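PDB 2VKW: neural CELL adhesion molecule 1,140 KDA isoform from Homo sapiens, which serves as a neural cell-surface adhesion receptor, whose tandem fibronectin type III domains are captured in this fragment and probably form part of its extracellular stalk. Local coordinates for residues T80-L85 with A99-T104; T23-F28 with E67-I72; G136-R141 with N186-S191; A112-G117 with N129-D134; E18-T23 with K103-R108. One frame throughout, in Å; residues are numbered along the deposited sequence.

Contact 1 of 5, residues T80-L85 with A99-T104; sequences TYAVRL and ASEFKT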
# COMPACT_ATOMS: atom_id res chain seq x y z
N THR A 80 -8.60 16.25 21.14
CA THR A 80 -7.20 16.64 21.21
C THR A 80 -6.42 15.70 22.14
O THR A 80 -6.86 15.40 23.24
CB THR A 80 -7.08 18.09 21.69
OG1 THR A 80 -7.80 18.94 20.79
CG2 THR A 80 -5.63 18.53 21.73
N TYR A 81 -5.27 15.24 21.66
CA TYR A 81 -4.42 14.31 22.40
C TYR A 81 -2.97 14.76 22.48
O TYR A 81 -2.50 15.61 21.73
CB TYR A 81 -4.41 12.93 21.74
CG TYR A 81 -5.69 12.15 21.85
CD1 TYR A 81 -5.91 11.30 22.92
CD2 TYR A 81 -6.69 12.29 20.90
CE1 TYR A 81 -7.10 10.60 23.04
CE2 TYR A 81 -7.88 11.60 21.00
CZ TYR A 81 -8.08 10.76 22.08
OH TYR A 81 -9.28 10.10 22.19
N ALA A 82 -2.26 14.12 23.40
CA ALA A 82 -0.84 14.34 23.61
C ALA A 82 -0.28 12.94 23.47
O ALA A 82 -0.82 12.00 24.05
CB ALA A 82 -0.59 14.86 25.02
N VAL A 83 0.80 12.79 22.70
CA VAL A 83 1.41 11.48 22.51
C VAL A 83 2.93 11.57 22.67
O VAL A 83 3.52 12.61 22.37
CB VAL A 83 1.07 10.89 21.12
CG1 VAL A 83 1.54 11.81 20.02
CG2 VAL A 83 1.71 9.52 20.97
N ARG A 84 3.54 10.49 23.17
CA ARG A 84 4.98 10.43 23.37
C ARG A 84 5.50 9.02 23.16
O ARG A 84 4.74 8.05 23.25
CB ARG A 84 5.35 10.94 24.77
CG ARG A 84 4.77 10.13 25.91
CD ARG A 84 4.98 10.81 27.25
NE ARG A 84 4.39 10.03 28.33
CZ ARG A 84 4.35 10.41 29.61
NH1 ARG A 84 4.87 11.57 29.98
NH2 ARG A 84 3.82 9.61 30.52
N LEU A 85 6.79 8.90 22.88
CA LEU A 85 7.39 7.59 22.61
C LEU A 85 8.66 7.35 23.41
O LEU A 85 9.35 8.29 23.79
CB LEU A 85 7.74 7.47 21.12
CG LEU A 85 6.66 7.76 20.08
CD1 LEU A 85 7.30 7.97 18.72
CD2 LEU A 85 5.67 6.61 20.05
N ALA A 99 6.21 15.34 24.56
CA ALA A 99 4.83 15.03 24.16
C ALA A 99 4.43 15.88 22.94
O ALA A 99 4.82 17.04 22.84
CB ALA A 99 3.87 15.29 25.32
N SER A 100 3.68 15.29 22.02
CA SER A 100 3.23 16.01 20.83
C SER A 100 1.71 16.07 20.85
O SER A 100 1.06 15.07 21.09
CB SER A 100 3.68 15.29 19.55
OG SER A 100 5.05 15.53 19.29
N GLU A 101 1.16 17.26 20.59
CA GLU A 101 -0.29 17.44 20.59
C GLU A 101 -0.85 17.29 19.18
O GLU A 101 -0.21 17.67 18.20
CB GLU A 101 -0.63 18.83 21.12
CG GLU A 101 -1.94 18.91 21.88
CD GLU A 101 -1.90 18.12 23.20
OE1 GLU A 101 -0.80 17.68 23.59
OE2 GLU A 101 -2.96 17.96 23.84
N PHE A 102 -2.05 16.72 19.08
CA PHE A 102 -2.73 16.54 17.80
C PHE A 102 -4.23 16.36 18.08
O PHE A 102 -4.61 16.03 19.20
CB PHE A 102 -2.18 15.32 17.07
CG PHE A 102 -2.60 14.00 17.65
CD1 PHE A 102 -3.75 13.35 17.20
CD2 PHE A 102 -1.84 13.40 18.66
CE1 PHE A 102 -4.15 12.12 17.74
CE2 PHE A 102 -2.22 12.17 19.21
CZ PHE A 102 -3.38 11.53 18.75
N LYS A 103 -5.08 16.58 17.08
CA LYS A 103 -6.51 16.43 17.28
C LYS A 103 -7.07 15.48 16.25
O LYS A 103 -6.81 15.62 15.06
CB LYS A 103 -7.22 17.79 17.17
CG LYS A 103 -8.74 17.74 17.39
CD LYS A 103 -9.36 19.13 17.27
CE LYS A 103 -10.87 19.10 17.48
NZ LYS A 103 -11.47 20.47 17.49
N THR A 104 -7.84 14.49 16.69
CA THR A 104 -8.41 13.54 15.75
C THR A 104 -9.43 14.22 14.86
O THR A 104 -10.03 15.22 15.23
CB THR A 104 -9.09 12.35 16.46
OG1 THR A 104 -10.08 12.84 17.37
CG2 THR A 104 -8.06 11.50 17.20

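Contact 2 of 5, residues T23-F28 with E67-I72; sequences TAQVQF and EGIVTI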
# COMPACT_ATOMS: atom_id res chain seq x y z
N THR A 23 -7.98 6.96 15.04
CA THR A 23 -6.60 6.46 15.02
C THR A 23 -5.67 7.59 14.60
O THR A 23 -6.13 8.66 14.16
CB THR A 23 -6.43 5.29 14.02
OG1 THR A 23 -6.67 5.78 12.69
CG2 THR A 23 -7.42 4.16 14.31
N ALA A 24 -4.37 7.36 14.71
CA ALA A 24 -3.38 8.35 14.32
C ALA A 24 -2.04 7.72 13.96
O ALA A 24 -1.57 6.81 14.64
CB ALA A 24 -3.20 9.37 15.42
N GLN A 25 -1.44 8.19 12.87
CA GLN A 25 -0.14 7.71 12.44
C GLN A 25 0.92 8.64 13.02
O GLN A 25 0.90 9.85 12.80
CB GLN A 25 -0.04 7.71 10.91
CG GLN A 25 -0.97 6.72 10.24
CD GLN A 25 -0.93 6.85 8.73
OE1 GLN A 25 -1.36 7.86 8.17
NE2 GLN A 25 -0.42 5.82 8.06
N VAL A 26 1.85 8.07 13.77
CA VAL A 26 2.90 8.85 14.40
C VAL A 26 4.19 8.66 13.63
O VAL A 26 4.72 7.55 13.59
CB VAL A 26 3.10 8.39 15.86
CG1 VAL A 26 4.26 9.13 16.52
CG2 VAL A 26 1.80 8.61 16.64
N GLN A 27 4.68 9.73 13.02
CA GLN A 27 5.94 9.67 12.27
C GLN A 27 7.04 10.11 13.21
O GLN A 27 6.98 11.19 13.78
CB GLN A 27 5.91 10.61 11.07
CG GLN A 27 4.88 10.25 10.02
CD GLN A 27 5.00 11.10 8.77
OE1 GLN A 27 6.04 11.08 8.11
NE2 GLN A 27 3.95 11.85 8.46
N PHE A 28 8.06 9.27 13.35
CA PHE A 28 9.15 9.59 14.25
C PHE A 28 10.50 9.11 13.76
O PHE A 28 10.58 8.26 12.87
CB PHE A 28 8.86 8.96 15.62
CG PHE A 28 8.96 7.47 15.62
CD1 PHE A 28 10.12 6.83 16.06
CD2 PHE A 28 7.92 6.69 15.13
CE1 PHE A 28 10.24 5.44 16.02
CE2 PHE A 28 8.03 5.30 15.08
CZ PHE A 28 9.20 4.68 15.53
N GLU A 67 8.31 1.03 8.40
CA GLU A 67 7.17 1.84 7.96
C GLU A 67 7.34 3.30 8.35
O GLU A 67 6.65 4.16 7.81
CB GLU A 67 5.88 1.29 8.56
CG GLU A 67 5.64 -0.16 8.23
CD GLU A 67 4.35 -0.68 8.80
OE1 GLU A 67 4.03 -0.31 9.95
OE2 GLU A 67 3.66 -1.47 8.11
N GLY A 68 8.25 3.57 9.28
CA GLY A 68 8.48 4.94 9.71
C GLY A 68 7.43 5.48 10.67
O GLY A 68 7.54 6.62 11.14
N ILE A 69 6.42 4.67 10.97
CA ILE A 69 5.35 5.11 11.86
C ILE A 69 4.84 4.02 12.80
O ILE A 69 5.07 2.83 12.58
CB ILE A 69 4.12 5.60 11.06
CG1 ILE A 69 3.46 4.42 10.34
CG2 ILE A 69 4.53 6.65 10.03
CD1 ILE A 69 2.26 4.82 9.48
N VAL A 70 4.15 4.45 13.86
CA VAL A 70 3.51 3.55 14.80
C VAL A 70 2.08 4.05 14.74
O VAL A 70 1.85 5.26 14.64
CB VAL A 70 4.06 3.67 16.25
CG1 VAL A 70 5.48 3.12 16.32
CG2 VAL A 70 4.02 5.11 16.71
N THR A 71 1.11 3.15 14.76
CA THR A 71 -0.28 3.57 14.68
C THR A 71 -1.06 3.39 15.97
O THR A 71 -1.35 2.27 16.38
CB THR A 71 -1.01 2.82 13.55
OG1 THR A 71 -0.42 3.17 12.29
CG2 THR A 71 -2.49 3.20 13.53
N ILE A 72 -1.41 4.51 16.59
CA ILE A 72 -2.18 4.50 17.83
C ILE A 72 -3.64 4.29 17.47
O ILE A 72 -4.14 4.89 16.51
CB ILE A 72 -2.01 5.82 18.56
CG1 ILE A 72 -0.54 5.99 18.96
CG2 ILE A 72 -2.91 5.86 19.78
CD1 ILE A 72 -0.20 7.39 19.39

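Contact 3 of 5, residues G136-R141 with N186-S191; sequences GGSPIR and NQQGKS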
# COMPACT_ATOMS: atom_id res chain seq x y z
N GLY A 136 -13.67 5.29 10.84
CA GLY A 136 -14.18 6.65 10.68
C GLY A 136 -15.00 7.16 11.85
O GLY A 136 -15.50 8.28 11.81
N GLY A 137 -15.15 6.33 12.88
CA GLY A 137 -15.92 6.73 14.06
C GLY A 137 -17.37 6.29 14.00
O GLY A 137 -18.20 6.75 14.78
N SER A 138 -17.67 5.41 13.06
CA SER A 138 -19.02 4.88 12.90
C SER A 138 -18.84 3.48 12.32
O SER A 138 -18.04 3.27 11.41
CB SER A 138 -19.82 5.77 11.95
OG SER A 138 -21.21 5.51 12.07
N PRO A 139 -19.59 2.50 12.84
CA PRO A 139 -19.49 1.11 12.38
C PRO A 139 -19.62 0.89 10.88
O PRO A 139 -20.50 1.46 10.23
CB PRO A 139 -20.59 0.40 13.15
CG PRO A 139 -20.75 1.24 14.39
CD PRO A 139 -20.69 2.63 13.81
N ILE A 140 -18.73 0.08 10.34
CA ILE A 140 -18.77 -0.26 8.93
C ILE A 140 -20.05 -1.07 8.74
O ILE A 140 -20.31 -2.01 9.49
CB ILE A 140 -17.57 -1.13 8.51
CG1 ILE A 140 -16.27 -0.33 8.66
CG2 ILE A 140 -17.76 -1.63 7.08
CD1 ILE A 140 -15.02 -1.12 8.34
N ARG A 141 -20.86 -0.70 7.75
CA ARG A 141 -22.08 -1.43 7.49
C ARG A 141 -21.90 -2.45 6.38
O ARG A 141 -22.46 -3.54 6.44
CB ARG A 141 -23.22 -0.48 7.14
CG ARG A 141 -23.70 0.36 8.31
CD ARG A 141 -25.19 0.59 8.20
NE ARG A 141 -25.54 1.18 6.92
CZ ARG A 141 -26.78 1.40 6.51
NH1 ARG A 141 -27.80 1.07 7.29
NH2 ARG A 141 -27.01 1.95 5.33
N ASN A 186 -19.55 3.06 5.50
CA ASN A 186 -20.33 3.31 6.71
C ASN A 186 -21.31 4.42 6.39
O ASN A 186 -21.41 4.85 5.23
CB ASN A 186 -19.43 3.72 7.88
CG ASN A 186 -18.72 5.04 7.66
OD1 ASN A 186 -19.09 5.83 6.78
ND2 ASN A 186 -17.70 5.30 8.48
N GLN A 187 -22.03 4.89 7.40
CA GLN A 187 -23.02 5.95 7.21
C GLN A 187 -22.54 7.13 6.38
O GLN A 187 -23.29 7.62 5.55
CB GLN A 187 -23.53 6.47 8.55
CG GLN A 187 -24.67 5.66 9.17
CD GLN A 187 -25.97 5.74 8.39
OE1 GLN A 187 -27.02 5.30 8.86
NE2 GLN A 187 -25.91 6.29 7.18
N GLN A 188 -21.31 7.58 6.62
CA GLN A 188 -20.77 8.73 5.90
C GLN A 188 -20.26 8.49 4.49
O GLN A 188 -19.93 9.44 3.77
CB GLN A 188 -19.64 9.40 6.71
CG GLN A 188 -20.14 10.28 7.85
CD GLN A 188 -20.86 9.47 8.91
OE1 GLN A 188 -20.28 8.59 9.53
NE2 GLN A 188 -22.14 9.77 9.11
N GLY A 189 -20.20 7.23 4.08
CA GLY A 189 -19.74 6.95 2.74
C GLY A 189 -18.71 5.86 2.58
O GLY A 189 -18.34 5.18 3.54
N LYS A 190 -18.24 5.71 1.34
CA LYS A 190 -17.26 4.69 1.00
C LYS A 190 -15.82 5.13 1.17
O LYS A 190 -15.45 6.27 0.88
CB LYS A 190 -17.48 4.21 -0.44
CG LYS A 190 -18.92 3.77 -0.71
CD LYS A 190 -19.03 2.72 -1.80
CE LYS A 190 -18.88 3.28 -3.19
NZ LYS A 190 -19.05 2.19 -4.20
N SER A 191 -15.01 4.21 1.66
CA SER A 191 -13.59 4.45 1.86
C SER A 191 -12.92 4.34 0.50
O SER A 191 -13.55 3.92 -0.47
CB SER A 191 -13.01 3.35 2.75
OG SER A 191 -13.05 2.10 2.08
O HOH W 1 -21.90 3.73 10.07

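Contact 4 of 5, residues A112-G117 with N129-D134; sequences APKLEG and NLIKQD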
# COMPACT_ATOMS: atom_id res chain seq x y z
N ALA A 112 -9.24 2.93 4.23
CA ALA A 112 -9.13 1.70 3.45
C ALA A 112 -8.86 0.50 4.35
O ALA A 112 -7.98 0.55 5.20
CB ALA A 112 -8.03 1.83 2.39
N PRO A 113 -9.61 -0.59 4.17
CA PRO A 113 -9.41 -1.78 4.99
C PRO A 113 -8.07 -2.48 4.76
O PRO A 113 -7.40 -2.27 3.74
CB PRO A 113 -10.61 -2.66 4.62
CG PRO A 113 -10.93 -2.23 3.23
CD PRO A 113 -10.80 -0.74 3.31
N LYS A 114 -7.69 -3.31 5.72
CA LYS A 114 -6.45 -4.05 5.66
C LYS A 114 -6.82 -5.44 5.16
O LYS A 114 -7.76 -6.05 5.68
CB LYS A 114 -5.82 -4.11 7.06
CG LYS A 114 -4.33 -4.41 7.08
CD LYS A 114 -3.72 -3.98 8.42
CE LYS A 114 -2.20 -4.16 8.42
NZ LYS A 114 -1.56 -3.52 9.62
N LEU A 115 -6.10 -5.94 4.17
CA LEU A 115 -6.40 -7.24 3.59
C LEU A 115 -5.39 -8.34 3.89
O LEU A 115 -4.19 -8.20 3.64
CB LEU A 115 -6.58 -7.09 2.09
CG LEU A 115 -7.66 -6.07 1.72
CD1 LEU A 115 -7.67 -5.84 0.22
CD2 LEU A 115 -9.02 -6.58 2.20
N GLU A 116 -5.89 -9.46 4.40
CA GLU A 116 -5.04 -10.59 4.74
C GLU A 116 -5.56 -11.85 4.05
O GLU A 116 -6.51 -12.47 4.51
CB GLU A 116 -5.03 -10.80 6.25
CG GLU A 116 -4.01 -11.82 6.72
CD GLU A 116 -4.14 -12.12 8.19
OE1 GLU A 116 -4.73 -13.16 8.54
OE2 GLU A 116 -3.66 -11.29 9.01
N GLY A 117 -4.92 -12.23 2.95
CA GLY A 117 -5.34 -13.41 2.22
C GLY A 117 -4.74 -14.71 2.73
O GLY A 117 -3.59 -14.75 3.18
N ASN A 129 -9.23 -12.18 4.56
CA ASN A 129 -9.69 -11.73 5.87
C ASN A 129 -9.60 -10.21 5.92
O ASN A 129 -8.58 -9.63 5.55
CB ASN A 129 -8.84 -12.33 7.00
CG ASN A 129 -8.98 -13.84 7.11
OD1 ASN A 129 -8.01 -14.57 6.88
ND2 ASN A 129 -10.17 -14.31 7.48
N LEU A 130 -10.66 -9.56 6.37
CA LEU A 130 -10.67 -8.11 6.46
C LEU A 130 -10.22 -7.65 7.85
O LEU A 130 -11.01 -7.63 8.79
CB LEU A 130 -12.08 -7.59 6.16
CG LEU A 130 -12.63 -8.18 4.85
CD1 LEU A 130 -14.10 -7.82 4.69
CD2 LEU A 130 -11.82 -7.67 3.68
N ILE A 131 -8.94 -7.31 7.96
CA ILE A 131 -8.35 -6.85 9.21
C ILE A 131 -8.88 -5.46 9.57
O ILE A 131 -8.93 -4.56 8.73
CB ILE A 131 -6.82 -6.79 9.11
CG1 ILE A 131 -6.27 -8.17 8.76
CG2 ILE A 131 -6.23 -6.30 10.43
CD1 ILE A 131 -4.78 -8.19 8.54
N LYS A 132 -9.25 -5.31 10.84
CA LYS A 132 -9.82 -4.06 11.33
C LYS A 132 -8.93 -2.82 11.18
O LYS A 132 -7.82 -2.78 11.69
CB LYS A 132 -10.22 -4.22 12.80
CG LYS A 132 -11.49 -3.48 13.20
CD LYS A 132 -12.69 -3.98 12.39
CE LYS A 132 -13.98 -3.25 12.76
NZ LYS A 132 -15.13 -3.70 11.91
N GLN A 133 -9.43 -1.82 10.45
CA GLN A 133 -8.71 -0.56 10.28
C GLN A 133 -9.62 0.51 10.86
O GLN A 133 -10.65 0.19 11.46
CB GLN A 133 -8.45 -0.28 8.79
CG GLN A 133 -7.36 -1.15 8.15
CD GLN A 133 -6.00 -1.02 8.83
OE1 GLN A 133 -5.81 -1.45 9.97
NE2 GLN A 133 -5.04 -0.42 8.13
N ASP A 134 -9.25 1.78 10.71
CA ASP A 134 -10.07 2.87 11.24
C ASP A 134 -11.42 2.87 10.53
O ASP A 134 -11.48 2.87 9.30
CB ASP A 134 -9.38 4.22 11.02
CG ASP A 134 -9.89 5.29 11.98
OD1 ASP A 134 -11.10 5.32 12.26
OD2 ASP A 134 -9.07 6.12 12.44

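Contact 5 of 5, residues E18-T23 with K103-R108; sequences EPYSST and KTQPVR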
# COMPACT_ATOMS: atom_id res chain seq x y z
N GLU A 18 -0.26 12.26 11.82
CA GLU A 18 -1.35 12.35 10.85
C GLU A 18 -2.52 11.55 11.42
O GLU A 18 -2.54 10.32 11.37
CB GLU A 18 -0.94 11.79 9.49
CG GLU A 18 -2.02 11.99 8.42
CD GLU A 18 -2.28 13.46 8.06
OE1 GLU A 18 -2.47 14.29 8.98
OE2 GLU A 18 -2.30 13.78 6.85
N PRO A 19 -3.50 12.26 11.99
CA PRO A 19 -4.66 11.60 12.58
C PRO A 19 -5.86 11.38 11.68
O PRO A 19 -6.03 12.04 10.66
CB PRO A 19 -5.01 12.55 13.72
CG PRO A 19 -4.78 13.88 13.09
CD PRO A 19 -3.48 13.70 12.32
N TYR A 20 -6.68 10.41 12.07
CA TYR A 20 -7.91 10.14 11.36
C TYR A 20 -8.98 10.32 12.45
O TYR A 20 -8.77 11.10 13.38
CB TYR A 20 -7.94 8.72 10.76
CG TYR A 20 -8.88 8.61 9.57
CD1 TYR A 20 -8.64 9.33 8.39
CD2 TYR A 20 -10.05 7.85 9.64
CE1 TYR A 20 -9.55 9.31 7.32
CE2 TYR A 20 -10.97 7.82 8.58
CZ TYR A 20 -10.71 8.55 7.43
OH TYR A 20 -11.64 8.54 6.41
N SER A 21 -10.10 9.63 12.35
CA SER A 21 -11.16 9.80 13.33
C SER A 21 -10.93 9.09 14.66
O SER A 21 -11.15 9.68 15.72
CB SER A 21 -12.48 9.31 12.74
OG SER A 21 -12.72 9.92 11.48
N SER A 22 -10.49 7.85 14.60
CA SER A 22 -10.27 7.08 15.81
C SER A 22 -8.88 6.48 15.90
O SER A 22 -8.63 5.60 16.72
CB SER A 22 -11.32 5.97 15.92
OG SER A 22 -11.23 5.10 14.80
N THR A 23 -7.98 6.96 15.04
CA THR A 23 -6.60 6.46 15.02
C THR A 23 -5.67 7.59 14.60
O THR A 23 -6.13 8.66 14.16
CB THR A 23 -6.43 5.29 14.02
OG1 THR A 23 -6.67 5.78 12.69
CG2 THR A 23 -7.42 4.16 14.31
N LYS A 103 -5.08 16.58 17.08
CA LYS A 103 -6.51 16.43 17.28
C LYS A 103 -7.07 15.48 16.25
O LYS A 103 -6.81 15.62 15.06
CB LYS A 103 -7.22 17.79 17.17
CG LYS A 103 -8.74 17.74 17.39
CD LYS A 103 -9.36 19.13 17.27
CE LYS A 103 -10.87 19.10 17.48
NZ LYS A 103 -11.47 20.47 17.49
N THR A 104 -7.84 14.49 16.69
CA THR A 104 -8.41 13.54 15.75
C THR A 104 -9.43 14.22 14.86
O THR A 104 -10.03 15.22 15.23
CB THR A 104 -9.09 12.35 16.46
OG1 THR A 104 -10.08 12.84 17.37
CG2 THR A 104 -8.06 11.50 17.20
N GLN A 105 -9.62 13.67 13.67
CA GLN A 105 -10.60 14.23 12.76
C GLN A 105 -12.01 13.88 13.25
O GLN A 105 -12.18 13.01 14.10
CB GLN A 105 -10.39 13.64 11.37
CG GLN A 105 -9.14 14.14 10.68
CD GLN A 105 -9.08 13.68 9.25
OE1 GLN A 105 -10.02 13.88 8.48
NE2 GLN A 105 -7.98 13.05 8.87
N PRO A 106 -13.02 14.58 12.74
CA PRO A 106 -14.38 14.24 13.19
C PRO A 106 -14.79 12.93 12.50
O PRO A 106 -14.03 12.36 11.72
CB PRO A 106 -15.21 15.43 12.72
CG PRO A 106 -14.52 15.83 11.45
CD PRO A 106 -13.04 15.76 11.85
N VAL A 107 -16.00 12.46 12.80
CA VAL A 107 -16.52 11.24 12.22
C VAL A 107 -16.70 11.40 10.70
O VAL A 107 -17.26 12.40 10.25
CB VAL A 107 -17.88 10.89 12.86
CG1 VAL A 107 -18.51 9.72 12.15
CG2 VAL A 107 -17.67 10.59 14.34
N ARG A 108 -16.22 10.42 9.94
CA ARG A 108 -16.32 10.44 8.48
C ARG A 108 -16.34 9.04 7.88
O ARG A 108 -16.68 8.07 8.56
CB ARG A 108 -15.16 11.23 7.90
CG ARG A 108 -13.80 10.74 8.33
CD ARG A 108 -12.70 11.65 7.79
NE ARG A 108 -12.48 11.47 6.36
CZ ARG A 108 -11.62 12.18 5.65
NH1 ARG A 108 -10.89 13.12 6.23
NH2 ARG A 108 -11.46 11.94 4.35

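Contact 1 of 5, residues T80-L85 with A99-T104
Tyr-81 and Phe-102 form a hydrogen-bonded antiparallel pair in the F-G hairpin of the first fibronectin type III domain, two residues along from the like pair Val-83 and Ser-100. Four backbone bonds hold the two pairs. Tyr-81 N gives a nearly straight bond of 2.7 Å to Phe-102 O, and Ser-100 N reaches Val-83 O at 2.7 Å. CA-H...O contacts fill the steps between them, as from Glu-101 CA to Tyr-81 O at 3.1 Å.

The main apolar contacts lie on the side of the sheet that carries Tyr-81, Val-83 and Phe-102, which faces the other sheet of the sandwich. The CG of Phe-102 sits between its own backbone N and carbonyl carbon (chi1 73°), which swings the ring across to the neighbouring strand. Tyr-81 CB then rests over one face, 3.4 Å from Phe-102 CE2. The two rings are nearly parallel, at 21°, but slid so far apart that they scarcely overlap. Val-83 CG1 approaches Phe-102 CE2 at 3.9 Å.

At its polar end, Tyr-81 OH bonds to the backbone N of Lys-76, consistent with the tyrosine corner of this fold. Beside that ring, the Thr-104 methyl CG2 lies 3.8 Å from Tyr-81 CE2.

Contact 2 of 5, residues T23-F28 with E67-I72
Val-26 and Val-70 meet at the middle of the antiparallel B-E strand pairing in the smaller sheet of the first fibronectin type III sandwich. Their backbones exchange two hydrogen bonds. Val-26 N to Val-70 O is the shorter at 2.9 Å, and the return bond, from Val-70 N, uses a lone pair of Val-26 O. Ala-24 and Ile-72 repeat the pattern two residues further along. Toward the other end the ladder fades: Phe-28 N reaches Gly-68 O only weakly, at 3.5 Å, where the chain leaves helix 61-67 with positive phi at Gly-68.

Side chains sort by face. Inward, Val-70 splits its two methyls between two partners: CG2 touches Val-26 CB at 3.5 Å, while CG1 meets Phe-28 CE2 at 3.6 Å. With chi1 at -70°, CG1 lies anti to the carbonyl carbon, the direction that takes it to the ring. Val-26 CG2 is met by Ile-72 CD1 at 3.6 Å. On the outer face Ile-69 spreads along two glutamines, its CG2 against Gln-27 CG and its CD1 along the Gln-25 chain.

The next shell fixes this inner row. Leu-85 of strand 80-89 packs on Val-26, Phe-28 and Val-70, Tyr-42 stands edge-to-face with the Phe-28 ring, and Tyr-59 lies on Val-70 and Ile-72. Strand 13-19 flanks the other side of strand 24-29, with a backbone bond between Gln-25 and Glu-18. At the far end, Thr-23 CB lies 3.4 Å from Ile-72 O.

Contact 3 of 5, residues G136-R141 with N186-S191
Asn-186 fits its CB against the carbonyl of Pro-139, with 3.4 Å from Asn-186 CB to Pro-139 O. No direct hydrogen bond joins the two segments.

Water does the polar bridging. A single water donates to Pro-139 O (2.7 Å), accepts from Gln-187 N (2.9 Å) and also bonds Ser-138 OG at 2.8 Å. The serine hydroxyl is directed to it by chi1 of -163°, which places OG anti to the serine's own backbone N.

Direct packing is sparse. Ser-138 CB approaches Gln-188 OE1 at 3.7 Å, and Asn-186 ND2 passes the Ser-138 carbonyl without bonding to it.

Within the tight type I turn from Asn-186 to Gly-189, which closes the F-G hairpin of the second fibronectin type III domain, Asn-186 OD1 takes weak bonds from Gln-188 N and Gly-189 N. ND2 of the same amide bonds to Arg-108 O in the interdomain linker, and weakly to Asp-135 O. One buried amide thus ties together the hairpin turn, the B-C loop and the linker.

Across the two segments the polar link is therefore carried by one water, while Asn-186 and the backbone bond of Arg-141 with Glu-185 supply direct ties just outside it.

Contact 4 of 5, residues A112-G117 with N129-D134
Glu-116 and Asn-129 are paired by two backbone hydrogen bonds in the A-B hairpin of the second fibronectin type III domain. Asn-129 N reaches Glu-116 O at 2.7 Å, approaching from 42° above the carbonyl plane. In return, Glu-116 N bonds to Asn-129 O at 2.9 Å, within that carbonyl's plane. Ile-131 N also bonds to Lys-114 O at 2.9 Å, but its partner bond, from Lys-114 N to Ile-131 O, is weak at 3.5 Å.

The Glu-116 carboxylate looks to the second subunit, where Arg-199 makes a salt bridge to OE1. Backbone bonds from Gly-117 to that subunit continue the edge strand's contact with it. Glu-177 of the same subunit brings a like charge near OE2, which Arg-199 probably helps to offset.

Packing follows on the same face. Ile-131 CD1 lies against the extended glutamate chain, 3.5 Å from Glu-116 CB, and Ile-131 CB lies 3.5 Å from Lys-114 CB. Past the end of strand 126-131, Gln-133 CG rests against Lys-114 CB at 3.5 Å.

The other face turns into the sandwich, where Val-182 touches both Leu-115 and Leu-130. These leucines lie side by side, pointing the same way, and their facing methyls are modelled closer than usual, Leu-115 CD2 being 3.3 Å from Leu-130 CD2, a value to be read with caution.

Contact 5 of 5, residues E18-T23 with K103-R108
Tyr-20 sets its ring across the Arg-108 side chain, the two running at about a right angle. The ring and guanidinium planes are inclined by 38°, neither stacked flat nor square. Tyr-20 CE1 lies over one guanidinium face, 3.7 Å above the plane and displaced toward the rim. Tyr-20 OH comes close to Arg-108 NE, but the angle is too poor for a hydrogen bond; the hydroxyl's partner is Glu-109 O.

Gln-105 holds the arginine from the edge. Its OE1 offers a lone pair to Arg-108 NH1 in the guanidinium plane, though the modelled length of 2.5 Å is doubtful. The opposite end of the same amide is also used: Gln-105 NE2 donates to Pro-19 O at 2.8 Å, with that oxygen nearly in the amide plane. With both ends engaged, the amide is probably held against rotation, its plane 67° from that of the Tyr-20 ring.

Backbone bonding reinforces this, with Gln-105 N on Tyr-20 O at 2.7 Å. Ser-21 places OG anti to its carbonyl carbon (chi1 -52°), where it donates to Pro-106 O at 2.8 Å from above the carbonyl plane; Gly-136 O is a second, weak partner. Pro-19 presses its CG on Lys-103 O at 3.3 Å.

The contact thus joins the turn between strands 13-19 and 24-29 to the linker that runs from strand 92-103 toward strand 114-119. Asp-134, from the loop after strand 126-131, packs on Tyr-20 and bonds to Ser-22 OG, bringing the second domain against this turn.

How the contacts relate
Contacts 1 and 2 belong to the two facing sheets of the first fibronectin type III domain, with centres 12 Å apart and touching through the core, as where Val-83 packs on Ile-72. Contacts 4 and 3, 14 Å apart, belong to the second domain. Contact 5 lies at the junction: it shares Lys-103 and Thr-104 with contact 1 and Thr-23 with contact 2, and its linker bonds to contact 3 through Gly-136 and Asn-186. Asp-134 of contact 4 adds bonds to Ser-22 and Thr-23. Along the chain, contact 2, nested within contact 5, closes before contact 1 opens; after contact 5 come contact 4, then contact 3. Contacts 1 and 4 stand 25 Å apart without touching; the interdomain links described here gather round contact 5.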